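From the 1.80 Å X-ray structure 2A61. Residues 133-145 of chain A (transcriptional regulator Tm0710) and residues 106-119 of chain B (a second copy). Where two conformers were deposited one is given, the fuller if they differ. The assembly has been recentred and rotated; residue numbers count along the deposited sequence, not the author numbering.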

ATOM      1  N   GLU A 133     -16.294  13.032   6.614  1.00 25.26           N
ATOM      2  CA  GLU A 133     -17.508  12.262   6.326  1.00 26.05           C
ATOM      3  C   GLU A 133     -17.241  10.931   5.661  1.00 25.16           C
ATOM      4  O   GLU A 133     -17.808   9.913   6.068  1.00 24.48           O
ATOM      5  CB  GLU A 133     -18.460  13.064   5.455  1.00 26.96           C
ATOM      6  CG  GLU A 133     -19.160  14.169   6.189  1.00 31.06           C
ATOM      7  CD  GLU A 133     -20.344  14.648   5.395  1.00 34.37           C
ATOM      8  OE1 GLU A 133     -21.477  14.331   5.802  1.00 37.46           O
ATOM      9  OE2 GLU A 133     -20.140  15.274   4.334  1.00 35.05           O
ATOM     10  N   LEU A 134     -16.382  10.924   4.642  0.50 24.27           N
ATOM     11  CA  LEU A 134     -16.037   9.680   3.955  0.50 24.13           C
ATOM     12  C   LEU A 134     -15.346   8.710   4.934  0.50 23.97           C
ATOM     13  O   LEU A 134     -15.670   7.519   4.969  0.50 23.57           O
ATOM     14  CB  LEU A 134     -15.157   9.964   2.712  0.50 24.03           C
ATOM     15  CG  LEU A 134     -14.526   8.813   1.916  0.50 23.92           C
ATOM     16  CD1 LEU A 134     -15.560   8.047   1.113  0.50 25.34           C
ATOM     17  CD2 LEU A 134     -13.451   9.333   0.997  0.50 24.19           C
ATOM     18  N   LYS A 135     -14.405   9.228   5.727  1.00 24.22           N
ATOM     19  CA  LYS A 135     -13.681   8.407   6.723  1.00 24.72           C
ATOM     20  C   LYS A 135     -14.665   7.753   7.720  1.00 24.50           C
ATOM     21  O   LYS A 135     -14.531   6.560   8.064  1.00 24.41           O
ATOM     22  CB  LYS A 135     -12.609   9.237   7.434  1.00 24.03           C
ATOM     23  CG  LYS A 135     -11.755   8.422   8.433  1.00 27.15           C
ATOM     24  CD  LYS A 135     -10.661   9.245   9.125  1.00 26.91           C
ATOM     25  CE  LYS A 135     -11.188   9.847  10.448  1.00 33.09           C
ATOM     26  NZ  LYS A 135     -11.043   8.921  11.591  1.00 28.79           N
ATOM     27  N   GLY A 136     -15.644   8.558   8.143  1.00 24.59           N
ATOM     28  CA  GLY A 136     -16.723   8.158   9.043  1.00 25.34           C
ATOM     29  C   GLY A 136     -17.554   7.019   8.492  1.00 26.73           C
ATOM     30  O   GLY A 136     -17.779   6.037   9.194  1.00 28.50           O
ATOM     31  N   VAL A 137     -18.008   7.145   7.238  1.00 26.53           N
ATOM     32  CA  VAL A 137     -18.786   6.094   6.595  1.00 26.88           C
ATOM     33  C   VAL A 137     -17.957   4.844   6.366  1.00 25.96           C
ATOM     34  O   VAL A 137     -18.460   3.736   6.531  1.00 26.22           O
ATOM     35  CB  VAL A 137     -19.464   6.547   5.253  1.00 27.87           C
ATOM     36  CG1 VAL A 137     -20.402   5.470   4.762  1.00 30.29           C
ATOM     37  CG2 VAL A 137     -20.269   7.769   5.455  1.00 27.64           C
ATOM     38  N   MET A 138     -16.671   5.007   6.026  1.00 24.60           N
ATOM     39  CA  MET A 138     -15.781   3.854   5.855  1.00 23.32           C
ATOM     40  C   MET A 138     -15.580   3.105   7.160  1.00 23.13           C
ATOM     41  O   MET A 138     -15.577   1.894   7.183  1.00 24.20           O
ATOM     42  CB  MET A 138     -14.420   4.267   5.292  1.00 22.38           C
ATOM     43  CG  MET A 138     -14.457   4.595   3.818  1.00 23.36           C
ATOM     44  SD  MET A 138     -12.837   4.979   3.208  1.00 23.98           S
ATOM     45  CE  MET A 138     -13.167   4.969   1.432  1.00 24.79           C
ATOM     46  N   GLU A 139     -15.340   3.830   8.236  1.00 22.80           N
ATOM     47  CA  GLU A 139     -15.223   3.227   9.584  1.00 23.84           C
ATOM     48  C   GLU A 139     -16.415   2.365  10.010  1.00 24.99           C
ATOM     49  O   GLU A 139     -16.245   1.300  10.653  1.00 25.75           O
ATOM     50  CB  GLU A 139     -14.973   4.322  10.598  1.00 22.76           C
ATOM     51  CG  GLU A 139     -13.512   4.777  10.552  1.00 25.42           C
ATOM     52  CD  GLU A 139     -13.255   6.009  11.377  1.00 28.26           C
ATOM     53  OE1 GLU A 139     -14.215   6.586  11.979  1.00 27.82           O
ATOM     54  OE2 GLU A 139     -12.086   6.413  11.400  1.00 26.21           O
ATOM     55  N   ARG A 140     -17.604   2.841   9.662  1.00 26.46           N
ATOM     56  CA  ARG A 140     -18.869   2.204   9.965  1.00 29.02           C
ATOM     57  C   ARG A 140     -19.015   0.886   9.218  1.00 28.70           C
ATOM     58  O   ARG A 140     -19.706  -0.010   9.698  1.00 30.18           O
ATOM     59  CB  ARG A 140     -20.020   3.161   9.608  1.00 28.68           C
ATOM     60  CG  ARG A 140     -21.431   2.568   9.801  1.00 33.21           C
ATOM     61  CD  ARG A 140     -22.517   3.507   9.273  1.00 33.15           C
ATOM     62  NE  ARG A 140     -22.264   4.881   9.720  1.00 42.02           N
ATOM     63  CZ  ARG A 140     -22.613   5.966   9.030  1.00 45.26           C
ATOM     64  NH1 ARG A 140     -23.238   5.837   7.856  1.00 46.08           N
ATOM     65  NH2 ARG A 140     -22.334   7.177   9.511  1.00 46.34           N
ATOM     66  N   ASN A 141     -18.311   0.741   8.083  1.00 28.08           N
ATOM     67  CA  ASN A 141     -18.407  -0.448   7.206  1.00 26.55           C
ATOM     68  C   ASN A 141     -17.172  -1.387   7.145  1.00 26.08           C
ATOM     69  O   ASN A 141     -17.185  -2.459   6.500  1.00 24.72           O
ATOM     70  CB  ASN A 141     -18.811   0.015   5.788  1.00 27.49           C
ATOM     71  CG  ASN A 141     -20.276   0.520   5.715  1.00 27.05           C
ATOM     72  OD1 ASN A 141     -20.556   1.731   5.717  1.00 26.66           O
ATOM     73  ND2 ASN A 141     -21.205  -0.415   5.699  1.00 30.13           N
ATOM     74  N   PHE A 142     -16.102  -0.992   7.828  1.00 24.63           N
ATOM     75  CA  PHE A 142     -14.817  -1.663   7.730  1.00 24.74           C
ATOM     76  C   PHE A 142     -14.784  -3.049   8.381  1.00 24.80           C
ATOM     77  O   PHE A 142     -13.836  -3.836   8.163  1.00 23.97           O
ATOM     78  CB  PHE A 142     -13.770  -0.769   8.369  1.00 24.06           C
ATOM     79  CG  PHE A 142     -12.365  -1.127   8.019  1.00 23.71           C
ATOM     80  CD1 PHE A 142     -11.971  -1.280   6.677  1.00 21.23           C
ATOM     81  CD2 PHE A 142     -11.410  -1.258   9.040  1.00 21.13           C
ATOM     82  CE1 PHE A 142     -10.624  -1.594   6.358  1.00 18.99           C
ATOM     83  CE2 PHE A 142     -10.077  -1.527   8.729  1.00 20.41           C
ATOM     84  CZ  PHE A 142      -9.684  -1.707   7.384  1.00 20.56           C
ATOM     85  N   SER A 143     -15.816  -3.363   9.174  1.00 24.87           N
ATOM     86  CA  SER A 143     -15.854  -4.690   9.850  1.00 25.31           C
ATOM     87  C   SER A 143     -16.358  -5.853   8.960  1.00 25.15           C
ATOM     88  O   SER A 143     -16.212  -7.033   9.314  1.00 25.09           O
ATOM     89  CB  SER A 143     -16.698  -4.614  11.155  1.00 25.86           C
ATOM     90  OG  SER A 143     -18.098  -4.483  10.847  1.00 23.96           O
ATOM     91  N   LYS A 144     -16.917  -5.534   7.795  1.00 26.20           N
ATOM     92  CA  LYS A 144     -17.531  -6.564   6.929  1.00 27.00           C
ATOM     93  C   LYS A 144     -16.487  -7.533   6.386  1.00 27.10           C
ATOM     94  O   LYS A 144     -15.430  -7.119   5.893  1.00 26.57           O
ATOM     95  CB  LYS A 144     -18.327  -5.918   5.789  1.00 27.94           C
ATOM     96  CG  LYS A 144     -19.174  -6.919   4.972  1.00 31.17           C
ATOM     97  CD  LYS A 144     -20.193  -6.167   4.114  1.00 33.25           C
ATOM     98  CE  LYS A 144     -20.553  -6.915   2.843  1.00 36.88           C
ATOM     99  NZ  LYS A 144     -21.535  -6.078   2.073  1.00 39.25           N
ATOM    100  N   GLN A 145     -16.783  -8.828   6.499  1.00 26.83           N
ATOM    101  CA  GLN A 145     -15.881  -9.852   6.056  1.00 26.81           C
ATOM    102  C   GLN A 145     -16.144 -10.288   4.623  1.00 28.11           C
ATOM    103  O   GLN A 145     -15.514 -11.268   4.196  1.00 28.48           O
ATOM    104  CB  GLN A 145     -15.899 -11.041   7.025  1.00 26.60           C
ATOM    105  CG  GLN A 145     -15.522 -10.627   8.462  1.00 26.32           C
ATOM    106  CD  GLN A 145     -14.119 -10.024   8.524  1.00 22.83           C
ATOM    107  OE1 GLN A 145     -13.126 -10.730   8.367  1.00 26.17           O
ATOM    108  NE2 GLN A 145     -14.038  -8.731   8.757  1.00 22.85           N
ATOM    109  OXT GLN A 145     -16.919  -9.659   3.871  1.00 28.16           O
TER
ATOM    110  N   GLU B 106     -13.593  -4.529  -7.620  1.00 21.98           N
ATOM    111  CA  GLU B 106     -15.046  -4.622  -7.417  1.00 23.99           C
ATOM    112  C   GLU B 106     -15.379  -4.472  -5.936  1.00 23.52           C
ATOM    113  O   GLU B 106     -16.334  -3.766  -5.555  1.00 24.45           O
ATOM    114  CB  GLU B 106     -15.555  -5.968  -7.923  1.00 24.94           C
ATOM    115  CG  GLU B 106     -17.095  -6.097  -7.838  1.00 27.77           C
ATOM    116  CD  GLU B 106     -17.635  -7.530  -7.964  1.00 29.46           C
ATOM    117  OE1 GLU B 106     -18.891  -7.660  -8.054  1.00 39.62           O
ATOM    118  OE2 GLU B 106     -16.860  -8.517  -7.964  1.00 34.11           O
ATOM    119  N   ARG B 107     -14.591  -5.131  -5.088  1.00 22.39           N
ATOM    120  CA  ARG B 107     -14.784  -5.023  -3.644  1.00 21.86           C
ATOM    121  C   ARG B 107     -14.554  -3.594  -3.155  1.00 21.37           C
ATOM    122  O   ARG B 107     -15.321  -3.094  -2.350  1.00 21.17           O
ATOM    123  CB  ARG B 107     -13.951  -6.056  -2.881  1.00 22.17           C
ATOM    124  CG  ARG B 107     -13.736  -5.768  -1.372  1.00 26.38           C
ATOM    125  CD  ARG B 107     -14.925  -5.998  -0.434  1.00 35.51           C
ATOM    126  NE  ARG B 107     -14.943  -7.369   0.045  1.00 38.45           N
ATOM    127  CZ  ARG B 107     -15.309  -7.807   1.253  1.00 36.34           C
ATOM    128  NH1 ARG B 107     -15.673  -7.011   2.268  1.00 36.49           N
ATOM    129  NH2 ARG B 107     -15.258  -9.105   1.448  1.00 36.25           N
ATOM    130  N   ARG B 108     -13.556  -2.912  -3.699  1.00 21.20           N
ATOM    131  CA  ARG B 108     -13.323  -1.507  -3.370  1.00 21.27           C
ATOM    132  C   ARG B 108     -14.473  -0.607  -3.849  1.00 21.84           C
ATOM    133  O   ARG B 108     -14.955   0.238  -3.079  1.00 20.98           O
ATOM    134  CB  ARG B 108     -11.974  -1.026  -3.931  1.00 20.69           C
ATOM    135  CG  ARG B 108     -10.725  -1.697  -3.274  1.00 20.55           C
ATOM    136  CD  ARG B 108      -9.476  -1.656  -4.219  1.00 21.90           C
ATOM    137  NE  ARG B 108      -9.151  -0.313  -4.671  1.00 21.10           N
ATOM    138  CZ  ARG B 108      -8.334   0.525  -4.031  1.00 22.05           C
ATOM    139  NH1 ARG B 108      -7.712   0.127  -2.946  1.00 23.97           N
ATOM    140  NH2 ARG B 108      -8.081   1.742  -4.526  1.00 23.86           N
ATOM    141  N   GLU B 109     -14.879  -0.782  -5.115  1.00 21.93           N
ATOM    142  CA  GLU B 109     -16.052  -0.113  -5.676  1.00 24.12           C
ATOM    143  C   GLU B 109     -17.293  -0.268  -4.758  1.00 25.19           C
ATOM    144  O   GLU B 109     -17.980   0.718  -4.452  1.00 25.55           O
ATOM    145  CB  GLU B 109     -16.344  -0.675  -7.075  1.00 23.73           C
ATOM    146  CG  GLU B 109     -15.434  -0.121  -8.133  1.00 24.32           C
ATOM    147  CD  GLU B 109     -15.669  -0.694  -9.556  1.00 25.08           C
ATOM    148  OE1 GLU B 109     -16.455  -1.634  -9.707  1.00 26.93           O
ATOM    149  OE2 GLU B 109     -15.036  -0.204 -10.523  1.00 28.72           O
ATOM    150  N   ASN B 110     -17.557  -1.501  -4.315  1.00 26.00           N
ATOM    151  CA  ASN B 110     -18.749  -1.784  -3.525  1.00 27.27           C
ATOM    152  C   ASN B 110     -18.686  -1.167  -2.145  1.00 27.67           C
ATOM    153  O   ASN B 110     -19.715  -0.825  -1.582  1.00 28.37           O
ATOM    154  CB  ASN B 110     -19.000  -3.278  -3.412  1.00 27.48           C
ATOM    155  CG  ASN B 110     -19.428  -3.895  -4.719  1.00 30.51           C
ATOM    156  OD1 ASN B 110     -19.734  -3.195  -5.692  1.00 33.55           O
ATOM    157  ND2 ASN B 110     -19.446  -5.221  -4.759  1.00 33.54           N
ATOM    158  N   PHE B 111     -17.471  -1.046  -1.620  1.00 27.32           N
ATOM    159  CA  PHE B 111     -17.184  -0.372  -0.364  1.00 27.36           C
ATOM    160  C   PHE B 111     -17.518   1.101  -0.515  1.00 28.24           C
ATOM    161  O   PHE B 111     -18.178   1.717   0.341  1.00 28.69           O
ATOM    162  CB  PHE B 111     -15.707  -0.572  -0.000  1.00 26.24           C
ATOM    163  CG  PHE B 111     -15.320  -0.022   1.352  1.00 26.45           C
ATOM    164  CD1 PHE B 111     -16.101  -0.307   2.499  1.00 25.94           C
ATOM    165  CD2 PHE B 111     -14.159   0.733   1.499  1.00 25.38           C
ATOM    166  CE1 PHE B 111     -15.749   0.174   3.742  1.00 23.47           C
ATOM    167  CE2 PHE B 111     -13.763   1.191   2.750  1.00 26.89           C
ATOM    168  CZ  PHE B 111     -14.584   0.910   3.895  1.00 27.60           C
ATOM    169  N   ILE B 112     -17.097   1.668  -1.631  1.00 28.46           N
ATOM    170  CA  ILE B 112     -17.435   3.032  -1.940  1.00 28.90           C
ATOM    171  C   ILE B 112     -18.938   3.206  -2.221  1.00 29.54           C
ATOM    172  O   ILE B 112     -19.492   4.222  -1.888  1.00 29.58           O
ATOM    173  CB  ILE B 112     -16.538   3.575  -3.097  1.00 28.93           C
ATOM    174  CG1 ILE B 112     -15.133   3.872  -2.567  1.00 28.26           C
ATOM    175  CG2 ILE B 112     -17.178   4.828  -3.735  1.00 27.24           C
ATOM    176  CD1 ILE B 112     -13.987   3.358  -3.501  1.00 32.80           C
ATOM    177  N   GLU B 113     -19.587   2.232  -2.844  1.00 31.68           N
ATOM    178  CA  GLU B 113     -21.043   2.279  -3.024  1.00 34.13           C
ATOM    179  C   GLU B 113     -21.859   2.329  -1.714  1.00 35.72           C
ATOM    180  O   GLU B 113     -22.845   3.069  -1.639  1.00 35.55           O
ATOM    181  CB  GLU B 113     -21.553   1.135  -3.891  1.00 34.40           C
ATOM    182  CG  GLU B 113     -22.923   1.435  -4.468  1.00 37.02           C
ATOM    183  CD  GLU B 113     -23.681   0.204  -4.866  1.00 43.04           C
ATOM    184  OE1 GLU B 113     -24.927   0.196  -4.690  1.00 44.83           O
ATOM    185  OE2 GLU B 113     -23.036  -0.756  -5.346  1.00 48.05           O
ATOM    186  N   LYS B 114     -21.468   1.568  -0.687  1.00 37.24           N
ATOM    187  CA  LYS B 114     -22.136   1.705   0.632  1.00 38.38           C
ATOM    188  C   LYS B 114     -21.998   3.144   1.096  1.00 39.44           C
ATOM    189  O   LYS B 114     -22.969   3.760   1.588  1.00 39.68           O
ATOM    190  CB  LYS B 114     -21.510   0.804   1.704  1.00 38.67           C
ATOM    191  CG  LYS B 114     -21.063  -0.545   1.213  1.00 39.17           C
ATOM    192  CD  LYS B 114     -22.012  -1.655   1.553  1.00 39.52           C
ATOM    193  CE  LYS B 114     -21.217  -2.970   1.625  1.00 42.97           C
ATOM    194  NZ  LYS B 114     -19.950  -2.849   2.463  1.00 43.52           N
ATOM    195  N   ILE B 115     -20.793   3.690   0.940  1.00 40.41           N
ATOM    196  CA  ILE B 115     -20.530   5.083   1.325  1.00 41.55           C
ATOM    197  C   ILE B 115     -21.418   6.100   0.588  1.00 41.55           C
ATOM    198  O   ILE B 115     -22.027   6.983   1.210  1.00 42.01           O
ATOM    199  CB  ILE B 115     -19.035   5.464   1.136  1.00 42.27           C
ATOM    200  CG1 ILE B 115     -18.143   4.549   1.969  1.00 42.91           C
ATOM    201  CG2 ILE B 115     -18.800   6.944   1.505  1.00 42.03           C
ATOM    202  CD1 ILE B 115     -16.691   4.688   1.612  1.00 44.08           C
ATOM    203  N   THR B 116     -21.484   5.979  -0.734  1.00 42.05           N
ATOM    204  CA  THR B 116     -22.314   6.867  -1.547  1.00 42.11           C
ATOM    205  C   THR B 116     -23.804   6.730  -1.193  1.00 42.07           C
ATOM    206  O   THR B 116     -24.597   7.656  -1.388  1.00 42.18           O
ATOM    207  CB  THR B 116     -22.064   6.689  -3.099  1.00 42.44           C
ATOM    208  OG1 THR B 116     -22.481   5.394  -3.551  1.00 42.74           O
ATOM    209  CG2 THR B 116     -20.582   6.897  -3.452  1.00 42.59           C
ATOM    210  N   SER B 117     -24.175   5.574  -0.647  1.00 42.35           N
ATOM    211  CA  SER B 117     -25.551   5.346  -0.243  1.00 42.24           C
ATOM    212  C   SER B 117     -25.919   6.106   1.008  1.00 42.34           C
ATOM    213  O   SER B 117     -26.963   6.752   1.032  1.00 42.46           O
ATOM    214  CB  SER B 117     -25.851   3.859  -0.070  1.00 42.73           C
ATOM    215  OG  SER B 117     -25.737   3.193  -1.306  1.00 43.07           O
ATOM    216  N   ASP B 118     -25.076   6.027   2.040  1.00 42.35           N
ATOM    217  CA  ASP B 118     -25.324   6.723   3.319  1.00 42.49           C
ATOM    218  C   ASP B 118     -25.307   8.251   3.173  1.00 42.52           C
ATOM    219  O   ASP B 118     -25.965   8.959   3.945  1.00 43.00           O
ATOM    220  CB  ASP B 118     -24.333   6.282   4.432  1.00 42.40           C
ATOM    221  CG  ASP B 118     -24.358   4.752   4.705  1.00 43.41           C
ATOM    222  OD1 ASP B 118     -25.190   4.030   4.105  1.00 42.81           O
ATOM    223  OD2 ASP B 118     -23.536   4.265   5.522  1.00 43.32           O
ATOM    224  N   LEU B 119     -24.554   8.751   2.195  1.00 41.91           N
ATOM    225  CA  LEU B 119     -24.413  10.199   1.948  1.00 41.64           C
ATOM    226  C   LEU B 119     -25.547  10.806   1.091  1.00 41.02           C
ATOM    227  O   LEU B 119     -25.840  11.998   1.192  1.00 40.92           O
ATOM    228  CB  LEU B 119     -23.050  10.504   1.275  1.00 42.33           C
ATOM    229  CG  LEU B 119     -21.709   9.946   1.804  1.00 43.21           C
ATOM    230  CD1 LEU B 119     -20.656   9.969   0.709  1.00 45.93           C
ATOM    231  CD2 LEU B 119     -21.190  10.681   3.027  1.00 41.85           C
TER

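Two helices from two copies of the same protein cross steeply, their N-to-C directions 116° apart and their axes 9.4 Å apart at closest approach. The backbones come nearest where Val137(A) CA lies 5.6 Å from Ile115(B) CA. Chain A also makes a type I turn from Asn141(A) to Lys144(A), which carries the chain terminus toward Arg107(B), two helical turns before Ile115(B). Together the stretches bury 765 Å², both sides summed.

The crossing point takes a small, beta-branched residue: the CA-to-CB bond of Val137(A) points toward the partner, and its CG1 sits 3.5 Å from the backbone CA of Ile115(B), while its CG2 meets Leu119(B) CD2 at 3.9 Å. Longer side chains work from the flanks. Leu134(A) starts sideways but brings CD1 to 3.4 Å from Ile115(B) CG2, and the unbranched Met138(A) brings CG to 3.1 Å from Ile115(B) CD1, closer than carbons usually pack. Ile115(B) thus touches three residues of one helical face, each spaced for i, i+3 or i+4. Phe111(B), one turn earlier, has 86 Å² covered by the chain A stretch, the largest share of any residue here. Its CE2 lies 3.6 Å from Met138(A) CG, and its ring edge also receives Asn141(A) CB, 3.7 Å from CE1. Leu134(A), Val137(A), Met138(A), Phe111(B) and Ile115(B) are all buried and apolar, which suits them to this centre.

Charge sits around it. Arg140(A) starts sideways, runs t, t, and turns at chi3 (m) so that its end reaches Asp118(B) in a salt bridge, NH1 to OD2 2.8 Å, though the hydrogen bond within it is weak. At the other end, the C-terminal carboxylate of Gln145(A) takes the place of an acidic side chain: its OXT accepts from Arg107(B) NH2 at 3.0 Å and, weakly, from Arg107(B) NH1 at 3.3 Å. One pairing runs against charge: Lys144(A) NZ lies 3.6 Å from Lys114(B) NZ, a likely electrostatic cost.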